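Local coordinates for protein mitomycin biosynthesis 6-O-methyltransferase (Streptomyces lavendulae, PDB 3GWZ) that methylates the quinone hydroxyl of 6-demethylmitomycins A and B with S-adenosyl-L-methionine as donor, giving the methoxy group of mitomycins A and B, at residues Asp283-Ala294 / Ala341-Arg349. Numbering follows the deposited sequence.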
ATOM      1  N   ASP A 283      10.082  39.102 -13.343  1.00 14.65           N
ATOM      2  CA  ASP A 283      11.204  39.388 -14.239  1.00 15.26           C
ATOM      3  C   ASP A 283      12.456  39.825 -13.488  1.00 19.44           C
ATOM      4  O   ASP A 283      13.547  39.320 -13.746  1.00 17.97           O
ATOM      5  CB  ASP A 283      10.817  40.449 -15.278  1.00 23.94           C
ATOM      6  CG  ASP A 283       9.834  39.928 -16.311  1.00 25.93           C
ATOM      7  OD1 ASP A 283       9.509  38.717 -16.291  1.00 20.80           O
ATOM      8  OD2 ASP A 283       9.378  40.733 -17.147  1.00 27.47           O
ATOM      9  N   ASP A 284      12.299  40.767 -12.563  1.00 20.27           N
ATOM     10  CA  ASP A 284      13.433  41.252 -11.780  1.00 22.18           C
ATOM     11  C   ASP A 284      14.159  40.105 -11.073  1.00 19.87           C
ATOM     12  O   ASP A 284      15.389  40.001 -11.124  1.00 21.60           O
ATOM     13  CB  ASP A 284      12.973  42.298 -10.757  1.00 27.70           C
ATOM     14  CG  ASP A 284      12.601  43.632 -11.404  1.00 45.82           C
ATOM     15  OD1 ASP A 284      12.938  43.840 -12.594  1.00 47.34           O
ATOM     16  OD2 ASP A 284      11.974  44.474 -10.721  1.00 49.95           O
ATOM     17  N   ASP A 285      13.399  39.237 -10.417  1.00 18.03           N
ATOM     18  CA  ASP A 285      14.017  38.153  -9.673  1.00 14.92           C
ATOM     19  C   ASP A 285      14.631  37.108 -10.600  1.00 16.29           C
ATOM     20  O   ASP A 285      15.639  36.511 -10.258  1.00 15.78           O
ATOM     21  CB  ASP A 285      13.037  37.518  -8.692  1.00 16.23           C
ATOM     22  CG  ASP A 285      12.767  38.402  -7.494  1.00 20.66           C
ATOM     23  OD1 ASP A 285      13.657  39.199  -7.134  1.00 21.14           O
ATOM     24  OD2 ASP A 285      11.665  38.302  -6.918  1.00 18.83           O
ATOM     25  N   VAL A 286      14.045  36.901 -11.777  1.00 16.50           N
ATOM     26  CA  VAL A 286      14.649  35.974 -12.733  1.00 14.59           C
ATOM     27  C   VAL A 286      15.995  36.508 -13.215  1.00 16.74           C
ATOM     28  O   VAL A 286      16.965  35.761 -13.348  1.00 16.70           O
ATOM     29  CB  VAL A 286      13.750  35.712 -13.955  1.00 16.52           C
ATOM     30  CG1 VAL A 286      14.569  35.049 -15.070  1.00 14.75           C
ATOM     31  CG2 VAL A 286      12.562  34.838 -13.561  1.00 14.08           C
ATOM     32  N   VAL A 287      16.056  37.806 -13.478  1.00 16.51           N
ATOM     33  CA  VAL A 287      17.317  38.398 -13.912  1.00 15.22           C
ATOM     34  C   VAL A 287      18.379  38.275 -12.825  1.00 15.04           C
ATOM     35  O   VAL A 287      19.543  37.994 -13.117  1.00 20.05           O
ATOM     36  CB  VAL A 287      17.135  39.866 -14.376  1.00 22.88           C
ATOM     37  CG1 VAL A 287      18.486  40.581 -14.479  1.00 22.13           C
ATOM     38  CG2 VAL A 287      16.399  39.903 -15.709  1.00 22.54           C
ATOM     39  N   ARG A 288      17.981  38.460 -11.570  1.00 15.30           N
ATOM     40  CA  ARG A 288      18.911  38.284 -10.454  1.00 18.16           C
ATOM     41  C   ARG A 288      19.506  36.881 -10.477  1.00 22.75           C
ATOM     42  O   ARG A 288      20.720  36.704 -10.350  1.00 18.22           O
ATOM     43  CB  ARG A 288      18.222  38.530  -9.105  1.00 21.54           C
ATOM     44  CG  ARG A 288      17.814  39.976  -8.849  1.00 27.52           C
ATOM     45  CD  ARG A 288      16.940  40.080  -7.588  1.00 27.89           C
ATOM     46  NE  ARG A 288      17.712  39.811  -6.382  1.00 32.06           N
ATOM     47  CZ  ARG A 288      17.192  39.419  -5.221  1.00 38.37           C
ATOM     48  NH1 ARG A 288      15.880  39.238  -5.089  1.00 28.20           N
ATOM     49  NH2 ARG A 288      17.993  39.205  -4.186  1.00 33.49           N
ATOM     50  N   ILE A 289      18.650  35.878 -10.634  1.00 18.96           N
ATOM     51  CA  ILE A 289      19.118  34.497 -10.652  1.00 17.58           C
ATOM     52  C   ILE A 289      20.037  34.251 -11.847  1.00 17.13           C
ATOM     53  O   ILE A 289      21.128  33.702 -11.699  1.00 17.87           O
ATOM     54  CB  ILE A 289      17.932  33.486 -10.673  1.00 16.08           C
ATOM     55  CG1 ILE A 289      17.123  33.594  -9.381  1.00 17.26           C
ATOM     56  CG2 ILE A 289      18.444  32.062 -10.832  1.00 17.40           C
ATOM     57  CD1 ILE A 289      15.710  33.010  -9.492  1.00 13.85           C
ATOM     58  N   LEU A 290      19.600  34.685 -13.025  1.00 15.64           N
ATOM     59  CA  LEU A 290      20.319  34.414 -14.263  1.00 17.58           C
ATOM     60  C   LEU A 290      21.697  35.065 -14.250  1.00 18.48           C
ATOM     61  O   LEU A 290      22.680  34.491 -14.733  1.00 16.58           O
ATOM     62  CB  LEU A 290      19.516  34.923 -15.461  1.00 14.95           C
ATOM     63  CG  LEU A 290      18.244  34.138 -15.777  1.00 18.94           C
ATOM     64  CD1 LEU A 290      17.496  34.781 -16.944  1.00 17.62           C
ATOM     65  CD2 LEU A 290      18.597  32.680 -16.078  1.00 16.89           C
ATOM     66  N   ARG A 291      21.760  36.272 -13.708  1.00 16.73           N
ATOM     67  CA  ARG A 291      23.022  37.004 -13.674  1.00 22.65           C
ATOM     68  C   ARG A 291      24.034  36.291 -12.780  1.00 23.13           C
ATOM     69  O   ARG A 291      25.212  36.195 -13.127  1.00 23.59           O
ATOM     70  CB  ARG A 291      22.806  38.458 -13.232  1.00 24.56           C
ATOM     71  CG  ARG A 291      22.292  39.358 -14.353  1.00 23.21           C
ATOM     72  CD  ARG A 291      22.071  40.801 -13.905  1.00 33.48           C
ATOM     73  NE  ARG A 291      21.560  41.624 -15.003  1.00 34.76           N
ATOM     74  CZ  ARG A 291      21.062  42.850 -14.864  1.00 40.64           C
ATOM     75  NH1 ARG A 291      20.998  43.419 -13.665  1.00 39.91           N
ATOM     76  NH2 ARG A 291      20.621  43.510 -15.927  1.00 35.76           N
ATOM     77  N   ARG A 292      23.578  35.774 -11.642  1.00 22.78           N
ATOM     78  CA  ARG A 292      24.470  35.017 -10.775  1.00 21.26           C
ATOM     79  C   ARG A 292      24.906  33.710 -11.436  1.00 21.99           C
ATOM     80  O   ARG A 292      26.038  33.263 -11.257  1.00 20.01           O
ATOM     81  CB  ARG A 292      23.845  34.752  -9.404  1.00 23.85           C
ATOM     82  CG  ARG A 292      24.872  34.229  -8.395  1.00 27.65           C
ATOM     83  CD  ARG A 292      24.364  34.267  -6.968  1.00 27.68           C
ATOM     84  NE  ARG A 292      24.015  35.619  -6.536  1.00 27.68           N
ATOM     85  CZ  ARG A 292      24.886  36.507  -6.069  1.00 36.69           C
ATOM     86  NH1 ARG A 292      26.174  36.198  -5.984  1.00 34.46           N
ATOM     87  NH2 ARG A 292      24.470  37.708  -5.687  1.00 26.61           N
ATOM     88  N   ILE A 293      24.012  33.090 -12.200  1.00 18.79           N
ATOM     89  CA  ILE A 293      24.378  31.883 -12.926  1.00 19.18           C
ATOM     90  C   ILE A 293      25.406  32.228 -14.000  1.00 19.81           C
ATOM     91  O   ILE A 293      26.439  31.580 -14.110  1.00 18.96           O
ATOM     92  CB  ILE A 293      23.153  31.206 -13.575  1.00 19.36           C
ATOM     93  CG1 ILE A 293      22.199  30.692 -12.493  1.00 17.41           C
ATOM     94  CG2 ILE A 293      23.583  30.064 -14.484  1.00 17.50           C
ATOM     95  CD1 ILE A 293      20.861  30.235 -13.051  1.00 18.99           C
ATOM     96  N   ALA A 294      25.128  33.268 -14.777  1.00 19.37           N
ATOM     97  CA  ALA A 294      26.053  33.694 -15.824  1.00 20.33           C
ATOM     98  C   ALA A 294      27.476  33.905 -15.288  1.00 24.50           C
ATOM     99  O   ALA A 294      28.454  33.532 -15.937  1.00 23.74           O
ATOM    100  CB  ALA A 294      25.536  34.971 -16.504  1.00 23.15           C
ATOM    101  N   ALA A 341      14.505  37.439 -23.782  1.00 19.23           N
ATOM    102  CA  ALA A 341      14.675  38.832 -23.387  1.00 20.83           C
ATOM    103  C   ALA A 341      15.347  38.965 -22.021  1.00 20.50           C
ATOM    104  O   ALA A 341      16.232  39.813 -21.832  1.00 19.08           O
ATOM    105  CB  ALA A 341      13.331  39.559 -23.395  1.00 23.97           C
ATOM    106  N   LEU A 342      14.922  38.138 -21.064  1.00 18.42           N
ATOM    107  CA  LEU A 342      15.521  38.148 -19.728  1.00 17.93           C
ATOM    108  C   LEU A 342      16.947  37.591 -19.782  1.00 15.26           C
ATOM    109  O   LEU A 342      17.847  38.076 -19.097  1.00 21.48           O
ATOM    110  CB  LEU A 342      14.659  37.346 -18.743  1.00 17.56           C
ATOM    111  CG  LEU A 342      13.219  37.859 -18.589  1.00 18.30           C
ATOM    112  CD1 LEU A 342      12.367  36.884 -17.785  1.00 16.46           C
ATOM    113  CD2 LEU A 342      13.179  39.256 -17.947  1.00 19.60           C
ATOM    114  N   LEU A 343      17.153  36.571 -20.604  1.00 16.08           N
ATOM    115  CA  LEU A 343      18.489  36.017 -20.770  1.00 19.75           C
ATOM    116  C   LEU A 343      19.431  37.100 -21.306  1.00 20.87           C
ATOM    117  O   LEU A 343      20.557  37.238 -20.840  1.00 22.13           O
ATOM    118  CB  LEU A 343      18.457  34.787 -21.689  1.00 17.36           C
ATOM    119  CG  LEU A 343      17.812  33.548 -21.047  1.00 18.33           C
ATOM    120  CD1 LEU A 343      17.407  32.502 -22.082  1.00 20.80           C
ATOM    121  CD2 LEU A 343      18.729  32.941 -19.997  1.00 17.93           C
ATOM    122  N   GLU A 344      18.953  37.892 -22.259  1.00 22.73           N
ATOM    123  CA  GLU A 344      19.778  38.964 -22.813  1.00 27.06           C
ATOM    124  C   GLU A 344      20.218  39.942 -21.731  1.00 27.72           C
ATOM    125  O   GLU A 344      21.385  40.331 -21.679  1.00 26.39           O
ATOM    126  CB  GLU A 344      19.042  39.712 -23.923  1.00 23.12           C
ATOM    127  CG  GLU A 344      19.941  40.672 -24.706  1.00 32.42           C
ATOM    128  CD  GLU A 344      20.185  41.983 -23.977  1.00 48.09           C
ATOM    129  OE1 GLU A 344      19.264  42.466 -23.280  1.00 47.43           O
ATOM    130  OE2 GLU A 344      21.300  42.534 -24.107  1.00 60.52           O
ATOM    131  N   LYS A 345      19.287  40.350 -20.871  1.00 24.17           N
ATOM    132  CA  LYS A 345      19.617  41.276 -19.791  1.00 24.73           C
ATOM    133  C   LYS A 345      20.571  40.644 -18.789  1.00 28.69           C
ATOM    134  O   LYS A 345      21.059  41.320 -17.881  1.00 27.12           O
ATOM    135  CB  LYS A 345      18.362  41.720 -19.041  1.00 26.68           C
ATOM    136  CG  LYS A 345      17.413  42.575 -19.850  1.00 30.55           C
ATOM    137  CD  LYS A 345      16.216  42.973 -19.003  1.00 30.92           C
ATOM    138  CE  LYS A 345      15.131  43.602 -19.858  1.00 37.52           C
ATOM    139  NZ  LYS A 345      15.656  44.787 -20.579  1.00 35.85           N
ATOM    140  N   SER A 346      20.824  39.348 -18.941  1.00 22.07           N
ATOM    141  CA  SER A 346      21.641  38.625 -17.977  1.00 19.80           C
ATOM    142  C   SER A 346      22.972  38.172 -18.569  1.00 25.72           C
ATOM    143  O   SER A 346      23.741  37.475 -17.911  1.00 25.84           O
ATOM    144  CB  SER A 346      20.874  37.413 -17.439  1.00 19.56           C
ATOM    145  OG  SER A 346      19.649  37.801 -16.837  1.00 21.56           O
ATOM    146  N   GLY A 347      23.235  38.561 -19.812  1.00 25.46           N
ATOM    147  CA  GLY A 347      24.470  38.186 -20.481  1.00 30.37           C
ATOM    148  C   GLY A 347      24.476  36.765 -21.024  1.00 25.39           C
ATOM    149  O   GLY A 347      25.537  36.165 -21.196  1.00 26.13           O
ATOM    150  N   LEU A 348      23.287  36.233 -21.302  1.00 20.53           N
ATOM    151  CA  LEU A 348      23.137  34.866 -21.785  1.00 23.92           C
ATOM    152  C   LEU A 348      22.373  34.847 -23.095  1.00 18.76           C
ATOM    153  O   LEU A 348      21.699  35.810 -23.442  1.00 22.82           O
ATOM    154  CB  LEU A 348      22.383  34.017 -20.755  1.00 15.90           C
ATOM    155  CG  LEU A 348      23.053  33.837 -19.393  1.00 23.06           C
ATOM    156  CD1 LEU A 348      22.091  33.155 -18.420  1.00 20.05           C
ATOM    157  CD2 LEU A 348      24.365  33.055 -19.521  1.00 23.03           C
ATOM    158  N   ARG A 349      22.463  33.745 -23.822  1.00 20.47           N
ATOM    159  CA  ARG A 349      21.692  33.630 -25.047  1.00 25.76           C
ATOM    160  C   ARG A 349      21.288  32.196 -25.342  1.00 24.24           C
ATOM    161  O   ARG A 349      21.981  31.246 -24.965  1.00 24.20           O
ATOM    162  CB  ARG A 349      22.459  34.235 -26.227  1.00 29.40           C
ATOM    163  CG  ARG A 349      23.656  33.428 -26.675  1.00 32.92           C
ATOM    164  CD  ARG A 349      24.360  34.136 -27.830  1.00 40.97           C
ATOM    165  NE  ARG A 349      23.490  34.270 -28.997  1.00 36.37           N
ATOM    166  CZ  ARG A 349      23.530  35.290 -29.850  1.00 42.29           C
ATOM    167  NH1 ARG A 349      24.386  36.288 -29.662  1.00 45.28           N
ATOM    168  NH2 ARG A 349      22.704  35.322 -30.885  1.00 42.23           N
TER
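Arg291 supplies both hydrogen bonds that join helix 283-294 to segment 341-349. Its guanidinium turns its side to the Lys345 carbonyl, and two nitrogens share one oxygen: NE lies 2.9 Å and NH2 3.0 Å from Lys345 O. That oxygen lies in the guanidinium plane, while the N-H...O angles of 150° and 145° show both bonds bent, as expected when two nitrogens of one guanidinium share an acceptor. Val287 CG1 lies over the rim of one guanidinium face, and Arg291 CG rests on Ser346 CA, contacts that probably help hold the extended side chain in place.

A second polar element lies within segment 341-349, where the serine reaches back to the last helical turn. Ser346 OG, beside its own backbone N at chi1 -58°, donates to Leu342 O at 2.9 Å; the buried hydroxyl is thereby satisfied while it presses on Leu290. The fit there is tight, with Ser346 CB 3.5 Å from Leu290 CB. Gly347, at positive phi, completes a Schellman motif with two bonds back into the last turn, and the chain passes into the strand at Leu348.

Apolar contacts fill the rest. Leu342 is a knob in the hole formed by Asp283, Val286, Val287 and Leu290; its CD1 reaches Val286 CG1 at 3.9 Å, and its CD2 lies against Asp283 CB. Leu290 CD1 meets Leu343 CD2 at 3.8 Å, and Ala294 CB touches Leu348 CD2 at the same separation.

Asp283 OD1 also forms a salt bridge with Arg334, which the side chains of Val286 and Leu342 also touch. The contact belongs to the Rossmann-like methyltransferase domain, where helix 283-296 packs against helix 336-344 and the start of the outermost strand 348-355. Leu348 extends the apolar layer to Leu303 of strand 302-308 and, together with Leu343, to Ile366 of strand 361-368.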